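Local structure of orotidine 5'-phosphate decarboxylase (Methanocaldococcus jannaschii, 4LUI) at residues Thr132-Pro137 against Gln141-Ile146; Ile162-Thr167 against Lys173-Ile178; Asp112-Val117 against Lys155-Asp160. The protein probably catalyses the decarboxylation of orotidine 5'-monophosphate to UMP, the last step of de novo UMP biosynthesis, as a homodimeric TIM barrel. All blocks are in the same frame, centred on the assembly; numbering follows the deposited sequence.

Contact 1: residues Thr132-Pro137 against Gln141-Ile146; sequences TEMSHP and QFLQPI
The side chain of Q144 lies across that of E133, its amide plane turned 77° from the carboxylate. NE2 of Q144 donates to OE2 of E133 at 2.9 Å in a nearly straight bond (169°). The acceptor sits almost in the amide plane, but the donor comes from above the carboxylate plane. E133 reaches this point with CG anti to its backbone N (chi1 -166°) and an extended chain; its other oxygen, OE1, forms a salt bridge with R171, so the carboxylate is gripped at both oxygens. OE1 of Q144 faces the backbone instead: one water, 2.8 Å from this OE1, takes the N-H of M134, and another, donating to the same OE1, also donates to M134 O at 2.8 Å. Both segments belong to the long loop that follows strand 127-131 of the TIM barrel and leads into helix 147-157, with S135 in the predicted substrate site. Beyond the polar bridge the packing is apolar. SD of M134 meets CD1 of L143 at 3.6 Å, and the same methyl lies at the edge of the H136 imidazole, 4.4 Å from CE1. M134 also comes close to K81, the predicted proton donor. NE2 of H136 is hydrogen-bonded to the carbonyl oxygen of V109 of the second subunit, which ties this loop to the dimer interface.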
loop_
_atom_site.group_PDB
_atom_site.type_symbol
_atom_site.label_atom_id
_atom_site.label_comp_id
_atom_site.label_asym_id
_atom_site.label_seq_id
_atom_site.Cartn_x
_atom_site.Cartn_y
_atom_site.Cartn_z
ATOM N N THR B 132 13.078 0.221 -3.873
ATOM C CA THR B 132 13.793 1.197 -4.695
ATOM C C THR B 132 13.575 0.982 -6.187
ATOM O O THR B 132 13.869 1.865 -6.994
ATOM C CB THR B 132 15.318 1.195 -4.445
ATOM O OG1 THR B 132 15.871 -0.065 -4.853
ATOM C CG2 THR B 132 15.648 1.473 -2.961
ATOM N N GLU B 133 13.075 -0.190 -6.561
ATOM C CA GLU B 133 13.019 -0.563 -7.974
ATOM C C GLU B 133 12.051 -1.735 -8.142
ATOM O O GLU B 133 12.020 -2.629 -7.308
ATOM C CB GLU B 133 14.438 -0.928 -8.438
ATOM C CG GLU B 133 14.643 -1.030 -9.941
ATOM C CD GLU B 133 16.107 -0.849 -10.344
ATOM O OE1 GLU B 133 16.866 -0.198 -9.587
ATOM O OE2 GLU B 133 16.492 -1.345 -11.427
ATOM N N MET B 134 11.252 -1.702 -9.204
ATOM C CA MET B 134 10.223 -2.705 -9.444
ATOM C C MET B 134 10.332 -3.213 -10.875
ATOM O O MET B 134 10.938 -2.556 -11.731
ATOM C CB MET B 134 8.836 -2.123 -9.165
ATOM C CG MET B 134 8.628 -1.775 -7.687
ATOM S SD MET B 134 6.964 -1.159 -7.386
ATOM C CE MET B 134 6.028 -2.690 -7.470
ATOM N N SER B 135 9.755 -4.377 -11.144
ATOM C CA SER B 135 10.015 -5.042 -12.421
ATOM C C SER B 135 8.799 -5.201 -13.321
ATOM O O SER B 135 8.905 -5.765 -14.408
ATOM C CB SER B 135 10.664 -6.408 -12.186
ATOM O OG SER B 135 9.784 -7.248 -11.477
ATOM N N HIS B 136 7.643 -4.716 -12.888
ATOM C CA HIS B 136 6.476 -4.748 -13.772
ATOM C C HIS B 136 6.625 -3.687 -14.876
ATOM O O HIS B 136 7.343 -2.699 -14.699
ATOM C CB HIS B 136 5.176 -4.550 -12.984
ATOM C CG HIS B 136 5.084 -3.218 -12.314
ATOM N ND1 HIS B 136 5.930 -2.845 -11.293
ATOM C CD2 HIS B 136 4.263 -2.164 -12.532
ATOM C CE1 HIS B 136 5.629 -1.618 -10.904
ATOM N NE2 HIS B 136 4.628 -1.177 -11.647
ATOM N N PRO B 137 5.969 -3.889 -16.027
ATOM C CA PRO B 137 6.129 -2.955 -17.148
ATOM C C PRO B 137 5.875 -1.481 -16.798
ATOM O O PRO B 137 6.595 -0.608 -17.287
ATOM C CB PRO B 137 5.097 -3.462 -18.166
ATOM C CG PRO B 137 5.097 -4.942 -17.930
ATOM C CD PRO B 137 5.239 -5.104 -16.435
ATOM N N GLN B 141 7.786 4.033 -16.362
ATOM C CA GLN B 141 7.361 5.402 -16.624
ATOM C C GLN B 141 7.867 6.426 -15.605
ATOM O O GLN B 141 8.451 7.444 -15.984
ATOM C CB GLN B 141 5.833 5.492 -16.745
ATOM C CG GLN B 141 5.356 6.886 -17.157
ATOM C CD GLN B 141 3.886 6.948 -17.563
ATOM O OE1 GLN B 141 3.119 6.005 -17.354
ATOM N NE2 GLN B 141 3.492 8.073 -18.150
ATOM N N PHE B 142 7.626 6.163 -14.326
ATOM C CA PHE B 142 7.985 7.113 -13.267
ATOM C C PHE B 142 8.943 6.543 -12.229
ATOM O O PHE B 142 9.783 7.271 -11.706
ATOM C CB PHE B 142 6.726 7.594 -12.539
ATOM C CG PHE B 142 5.694 8.193 -13.445
ATOM C CD1 PHE B 142 5.973 9.323 -14.193
ATOM C CD2 PHE B 142 4.441 7.611 -13.548
ATOM C CE1 PHE B 142 5.016 9.868 -15.026
ATOM C CE2 PHE B 142 3.488 8.150 -14.377
ATOM C CZ PHE B 142 3.773 9.276 -15.114
ATOM N N LEU B 143 8.791 5.261 -11.890
ATOM C CA LEU B 143 9.648 4.650 -10.872
ATOM C C LEU B 143 11.068 4.429 -11.372
ATOM O O LEU B 143 12.037 4.820 -10.718
ATOM C CB LEU B 143 9.065 3.310 -10.406
ATOM C CG LEU B 143 8.059 3.390 -9.263
ATOM C CD1 LEU B 143 7.403 2.026 -9.085
ATOM C CD2 LEU B 143 8.764 3.832 -7.979
ATOM N N GLN B 144 11.206 3.772 -12.519
ATOM C CA GLN B 144 12.549 3.430 -12.989
ATOM C C GLN B 144 13.491 4.642 -13.190
ATOM O O GLN B 144 14.666 4.564 -12.817
ATOM C CB GLN B 144 12.491 2.546 -14.244
ATOM C CG GLN B 144 13.818 1.844 -14.563
ATOM C CD GLN B 144 14.162 0.763 -13.554
ATOM O OE1 GLN B 144 13.274 0.183 -12.920
ATOM N NE2 GLN B 144 15.452 0.471 -13.416
ATOM N N PRO B 145 12.991 5.767 -13.751
ATOM C CA PRO B 145 13.897 6.915 -13.903
ATOM C C PRO B 145 14.545 7.387 -12.597
ATOM O O PRO B 145 15.621 8.005 -12.663
ATOM C CB PRO B 145 12.976 8.016 -14.440
ATOM C CG PRO B 145 11.908 7.268 -15.192
ATOM C CD PRO B 145 11.671 6.036 -14.364
ATOM N N ILE B 146 13.913 7.113 -11.456
ATOM C CA ILE B 146 14.452 7.541 -10.162
ATOM C C ILE B 146 15.015 6.387 -9.328
ATOM O O ILE B 146 15.221 6.525 -8.123
ATOM C CB ILE B 146 13.403 8.304 -9.315
ATOM C CG1 ILE B 146 12.273 7.366 -8.874
ATOM C CG2 ILE B 146 12.860 9.495 -10.094
ATOM C CD1 ILE B 146 11.377 7.922 -7.776
HETATM O O HOH W 1 12.583 2.566 -9.262
HETATM O O HOH W 2 11.424 0.628 -10.852
HETATM O O HOH W 3 13.082 -2.909 -13.514
#

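Contact 2: residues Ile162-Thr167 against Lys173-Ile178; sequences IVAPST and KEIKEI
Methyl-to-methyl packing makes the whole join, with I175 reaching two residues of 162-167. CG2 of I175 meets CD1 of I162 at 3.5 Å, the side chains slanting past each other, while CD1 of I175 rests 3.9 Å from CB of A164. The first torsion of I175 (chi1 -64°) sets CG2 anti to the backbone N and CG1 anti to the carbonyl carbon, with CD1 extended beyond it. I162 holds CG1 between its backbone N and carbonyl carbon (chi1 58°), and from there CD1 extends to the helix. This is the strand-to-helix half of a beta-alpha-beta unit of the barrel: helix 169-179 covers strand 161-163 before the chain returns as strand 183-186. Polar bonds flank the patch. On the helix, the salt bridge between NZ of K173 and OE2 of E177 (2.6 Å) lies clear of 162-167; K176 pairs with D206. On the strand side, I162 and A164 are backbone-bonded to I184, and OG of S166 donates to the carbonyl oxygen of P186, in the predicted substrate site. I175 also touches E133, yet helix 169-179 meets the end of strand 161-163 and the loop residue A164 by van der Waals contact of buried methyls, no polar group of either segment directing it.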
loop_
_atom_site.group_PDB
_atom_site.type_symbol
_atom_site.label_atom_id
_atom_site.label_comp_id
_atom_site.label_asym_id
_atom_site.label_seq_id
_atom_site.Cartn_x
_atom_site.Cartn_y
_atom_site.Cartn_z
ATOM N N ILE B 162 16.762 -3.050 1.148
ATOM C CA ILE B 162 15.964 -2.586 0.016
ATOM C C ILE B 162 15.404 -3.768 -0.762
ATOM O O ILE B 162 15.938 -4.892 -0.708
ATOM C CB ILE B 162 16.788 -1.692 -0.932
ATOM C CG1 ILE B 162 18.009 -2.439 -1.457
ATOM C CG2 ILE B 162 17.235 -0.427 -0.215
ATOM C CD1 ILE B 162 18.770 -1.657 -2.513
ATOM N N VAL B 163 14.327 -3.495 -1.495
ATOM C CA VAL B 163 13.704 -4.470 -2.383
ATOM C C VAL B 163 13.969 -3.994 -3.804
ATOM O O VAL B 163 13.705 -2.843 -4.129
ATOM C CB VAL B 163 12.187 -4.525 -2.154
ATOM C CG1 VAL B 163 11.512 -5.335 -3.250
ATOM C CG2 VAL B 163 11.886 -5.115 -0.803
ATOM N N ALA B 164 14.518 -4.874 -4.632
ATOM C CA ALA B 164 14.846 -4.535 -6.012
ATOM C C ALA B 164 14.870 -5.817 -6.843
ATOM O O ALA B 164 15.013 -6.915 -6.295
ATOM C CB ALA B 164 16.192 -3.808 -6.082
ATOM N N PRO B 165 14.685 -5.693 -8.163
ATOM C CA PRO B 165 14.598 -6.869 -9.034
ATOM C C PRO B 165 15.940 -7.502 -9.387
ATOM O O PRO B 165 16.989 -6.859 -9.285
ATOM C CB PRO B 165 13.962 -6.306 -10.316
ATOM C CG PRO B 165 13.350 -5.013 -9.917
ATOM C CD PRO B 165 14.263 -4.471 -8.870
ATOM N N SER B 166 15.871 -8.756 -9.837
ATOM C CA SER B 166 17.035 -9.518 -10.272
ATOM C C SER B 166 16.949 -9.884 -11.763
ATOM O O SER B 166 17.651 -10.784 -12.238
ATOM C CB SER B 166 17.147 -10.797 -9.436
ATOM O OG SER B 166 15.925 -11.531 -9.492
ATOM N N THR B 167 16.098 -9.178 -12.500
ATOM C CA THR B 167 15.942 -9.428 -13.937
ATOM C C THR B 167 17.209 -9.163 -14.747
ATOM O O THR B 167 17.385 -9.720 -15.836
ATOM C CB THR B 167 14.782 -8.612 -14.527
ATOM O OG1 THR B 167 14.996 -7.221 -14.270
ATOM C CG2 THR B 167 13.466 -9.042 -13.912
ATOM N N LYS B 173 23.920 -5.660 -9.380
ATOM C CA LYS B 173 25.234 -5.266 -8.883
ATOM C C LYS B 173 25.331 -3.746 -8.710
ATOM O O LYS B 173 25.869 -3.258 -7.719
ATOM C CB LYS B 173 26.332 -5.783 -9.813
ATOM C CG LYS B 173 27.740 -5.497 -9.328
ATOM C CD LYS B 173 28.768 -6.183 -10.208
ATOM C CE LYS B 173 30.187 -5.972 -9.688
ATOM N NZ LYS B 173 30.660 -4.571 -9.885
ATOM N N GLU B 174 24.792 -2.996 -9.666
ATOM C CA GLU B 174 24.817 -1.540 -9.581
ATOM C C GLU B 174 24.007 -1.043 -8.381
ATOM O O GLU B 174 24.426 -0.127 -7.670
ATOM C CB GLU B 174 24.283 -0.919 -10.873
ATOM C CG GLU B 174 25.186 -1.142 -12.062
ATOM C CD GLU B 174 24.567 -0.673 -13.367
ATOM O OE1 GLU B 174 23.328 -0.695 -13.483
ATOM O OE2 GLU B 174 25.327 -0.277 -14.274
ATOM N N ILE B 175 22.849 -1.652 -8.169
ATOM C CA ILE B 175 21.992 -1.299 -7.046
ATOM C C ILE B 175 22.693 -1.531 -5.695
ATOM O O ILE B 175 22.698 -0.651 -4.839
ATOM C CB ILE B 175 20.652 -2.066 -7.118
ATOM C CG1 ILE B 175 19.877 -1.644 -8.371
ATOM C CG2 ILE B 175 19.814 -1.798 -5.897
ATOM C CD1 ILE B 175 18.766 -2.613 -8.740
ATOM N N LYS B 176 23.291 -2.707 -5.514
ATOM C CA LYS B 176 24.008 -3.009 -4.279
ATOM C C LYS B 176 25.135 -2.022 -4.042
ATOM O O LYS B 176 25.409 -1.639 -2.902
ATOM C CB LYS B 176 24.577 -4.432 -4.299
ATOM C CG LYS B 176 23.593 -5.500 -3.874
ATOM C CD LYS B 176 24.220 -6.889 -3.892
ATOM C CE LYS B 176 25.398 -7.000 -2.938
ATOM N NZ LYS B 176 24.981 -7.187 -1.524
ATOM N N GLU B 177 25.797 -1.608 -5.119
ATOM C CA GLU B 177 26.968 -0.754 -4.983
ATOM C C GLU B 177 26.609 0.680 -4.609
ATOM O O GLU B 177 27.377 1.355 -3.939
ATOM C CB GLU B 177 27.846 -0.829 -6.233
ATOM C CG GLU B 177 28.485 -2.216 -6.402
ATOM C CD GLU B 177 29.490 -2.291 -7.535
ATOM O OE1 GLU B 177 29.624 -1.303 -8.287
ATOM O OE2 GLU B 177 30.152 -3.342 -7.668
ATOM N N ILE B 178 25.420 1.126 -5.010
ATOM C CA ILE B 178 24.935 2.443 -4.609
ATOM C C ILE B 178 24.357 2.417 -3.188
ATOM O O ILE B 178 24.734 3.233 -2.353
ATOM C CB ILE B 178 23.847 2.952 -5.572
ATOM C CG1 ILE B 178 24.425 3.219 -6.959
ATOM C CG2 ILE B 178 23.188 4.199 -5.022
ATOM C CD1 ILE B 178 23.344 3.326 -8.042
#

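Contact 3: residues Asp112-Val117 against Lys155-Asp160; sequences DSVKAV and KKLKVD
L157 sets CG anti to its carbonyl carbon (chi1 -62°) and V114 sets CG1 anti to its backbone N (chi1 174°), torsions that turn CD1 of L157 and CG1 of V114 to each other between the two helices. CD1 of L157 lies 3.7 Å from CG1 of V114 and almost as near its CB. The second leucine branch serves the neighbouring residue: CD2 meets CE of K115 at 3.7 Å, the lysine chain running across it at about a right angle. K115 thus lays its methylene chain along the exposed border of an otherwise buried patch. The positive phi of K158 (59°) ends the helix, and V159 follows with its side chain toward V114, adding CG1 at 4.1 Å from CG1 of V114. These are neighbouring outer helices of the TIM barrel, 111-124 and the C-terminal turn of 147-157, consecutive in the chain and separated by strand 127-131, on which V114 also packs. An alanine at L157 is likely to leave V114 and the aliphatic part of K115 facing a gap, since both methyls that touch them would be gone. Polar ties flank the patch: NZ of K156 forms a salt bridge with E111, and the carbonyl oxygen of L157 accepts from NE2 of Q118.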
loop_
_atom_site.group_PDB
_atom_site.type_symbol
_atom_site.label_atom_id
_atom_site.label_comp_id
_atom_site.label_asym_id
_atom_site.label_seq_id
_atom_site.Cartn_x
_atom_site.Cartn_y
_atom_site.Cartn_z
ATOM N N ASP B 112 10.214 12.070 4.538
ATOM C CA ASP B 112 9.487 12.191 5.796
ATOM C C ASP B 112 8.565 10.998 6.016
ATOM O O ASP B 112 8.429 10.510 7.135
ATOM C CB ASP B 112 8.744 13.538 5.930
ATOM C CG ASP B 112 7.772 13.812 4.795
ATOM O OD1 ASP B 112 7.728 13.041 3.811
ATOM O OD2 ASP B 112 7.053 14.828 4.897
ATOM N N SER B 113 7.951 10.516 4.941
ATOM C CA SER B 113 7.063 9.362 5.052
ATOM C C SER B 113 7.835 8.110 5.457
ATOM O O SER B 113 7.359 7.306 6.256
ATOM C CB SER B 113 6.322 9.136 3.743
ATOM O OG SER B 113 5.425 10.199 3.519
ATOM N N VAL B 114 9.033 7.950 4.907
ATOM C CA VAL B 114 9.865 6.810 5.269
ATOM C C VAL B 114 10.336 6.916 6.728
ATOM O O VAL B 114 10.238 5.951 7.499
ATOM C CB VAL B 114 11.066 6.670 4.319
ATOM C CG1 VAL B 114 11.995 5.571 4.803
ATOM C CG2 VAL B 114 10.586 6.398 2.890
ATOM N N LYS B 115 10.815 8.098 7.100
ATOM C CA LYS B 115 11.256 8.377 8.472
ATOM C C LYS B 115 10.171 8.078 9.510
ATOM O O LYS B 115 10.456 7.565 10.591
ATOM C CB LYS B 115 11.701 9.839 8.582
ATOM C CG LYS B 115 13.090 10.122 8.026
ATOM C CD LYS B 115 13.452 11.599 8.210
ATOM C CE LYS B 115 14.942 11.869 8.032
ATOM N NZ LYS B 115 15.758 11.194 9.086
ATOM N N ALA B 116 8.922 8.396 9.177
ATOM C CA ALA B 116 7.806 8.127 10.083
ATOM C C ALA B 116 7.715 6.645 10.431
ATOM O O ALA B 116 7.488 6.280 11.586
ATOM C CB ALA B 116 6.495 8.624 9.480
ATOM N N VAL B 117 7.895 5.793 9.428
ATOM C CA VAL B 117 7.911 4.351 9.663
ATOM C C VAL B 117 9.158 3.941 10.457
ATOM O O VAL B 117 9.061 3.174 11.416
ATOM C CB VAL B 117 7.855 3.582 8.353
ATOM C CG1 VAL B 117 7.869 2.092 8.616
ATOM C CG2 VAL B 117 6.587 3.964 7.602
ATOM N N LYS B 155 20.198 4.608 1.366
ATOM C CA LYS B 155 21.496 4.705 2.034
ATOM C C LYS B 155 21.540 5.869 3.027
ATOM O O LYS B 155 22.024 5.715 4.153
ATOM C CB LYS B 155 22.625 4.838 1.009
ATOM C CG LYS B 155 24.002 5.069 1.631
ATOM C CD LYS B 155 25.120 4.889 0.611
ATOM C CE LYS B 155 24.994 5.861 -0.543
ATOM N NZ LYS B 155 25.945 5.554 -1.662
ATOM N N LYS B 156 21.033 7.027 2.603
ATOM C CA LYS B 156 21.021 8.227 3.445
ATOM C C LYS B 156 20.227 8.006 4.731
ATOM O O LYS B 156 20.692 8.348 5.828
ATOM C CB LYS B 156 20.424 9.407 2.671
ATOM C CG LYS B 156 20.280 10.676 3.489
ATOM C CD LYS B 156 19.534 11.750 2.712
ATOM C CE LYS B 156 19.350 13.001 3.564
ATOM N NZ LYS B 156 18.604 14.077 2.853
ATOM N N LEU B 157 19.038 7.425 4.592
ATOM C CA LEU B 157 18.155 7.201 5.735
ATOM C C LEU B 157 18.539 5.984 6.575
ATOM O O LEU B 157 17.999 5.788 7.662
ATOM C CB LEU B 157 16.705 7.050 5.266
ATOM C CG LEU B 157 16.106 8.262 4.550
ATOM C CD1 LEU B 157 14.674 7.958 4.097
ATOM C CD2 LEU B 157 16.146 9.499 5.444
ATOM N N LYS B 158 19.476 5.180 6.080
ATOM C CA LYS B 158 19.927 3.995 6.799
ATOM C C LYS B 158 18.771 3.032 7.076
ATOM O O LYS B 158 18.599 2.558 8.202
ATOM C CB LYS B 158 20.618 4.363 8.122
ATOM C CG LYS B 158 21.866 5.227 8.004
ATOM C CD LYS B 158 22.403 5.536 9.400
ATOM C CE LYS B 158 23.454 6.642 9.395
ATOM N NZ LYS B 158 24.682 6.233 8.681
ATOM N N VAL B 159 17.965 2.749 6.061
ATOM C CA VAL B 159 16.956 1.714 6.217
ATOM C C VAL B 159 17.666 0.362 6.353
ATOM O O VAL B 159 18.872 0.247 6.106
ATOM C CB VAL B 159 15.950 1.704 5.046
ATOM C CG1 VAL B 159 15.157 3.011 5.008
ATOM C CG2 VAL B 159 16.666 1.495 3.730
ATOM N N ASP B 160 16.928 -0.658 6.766
ATOM C CA ASP B 160 17.530 -1.955 7.050
ATOM C C ASP B 160 17.858 -2.766 5.804
ATOM O O ASP B 160 18.791 -3.577 5.820
ATOM C CB ASP B 160 16.624 -2.762 7.979
ATOM C CG ASP B 160 16.433 -2.092 9.311
ATOM O OD1 ASP B 160 17.231 -2.366 10.232
ATOM O OD2 ASP B 160 15.510 -1.266 9.428
#

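Overall arrangement
All three contacts are largely buried, but contact 1 stands apart in chemistry: it folds a loop, which includes a predicted substrate-binding residue, upon itself through a glutamine-carboxylate bond and waters. Contacts 2 and 3 are apolar, one between the end of a strand with its loop and the following helix, the other between two outer helices, with the exposed K115 at its border. Contact 1 leads into helix 147-157, whose last turn contact 3 uses. Contacts 1 and 2 touch: T132 N probably bonds V163 O at 3.1 Å, and E133 packs on I175. Contacts 2 and 3 meet where K155 NZ probably hydrogen-bonds I178 O (2.7 Å). Contacts 1 and 3 both reach the second subunit.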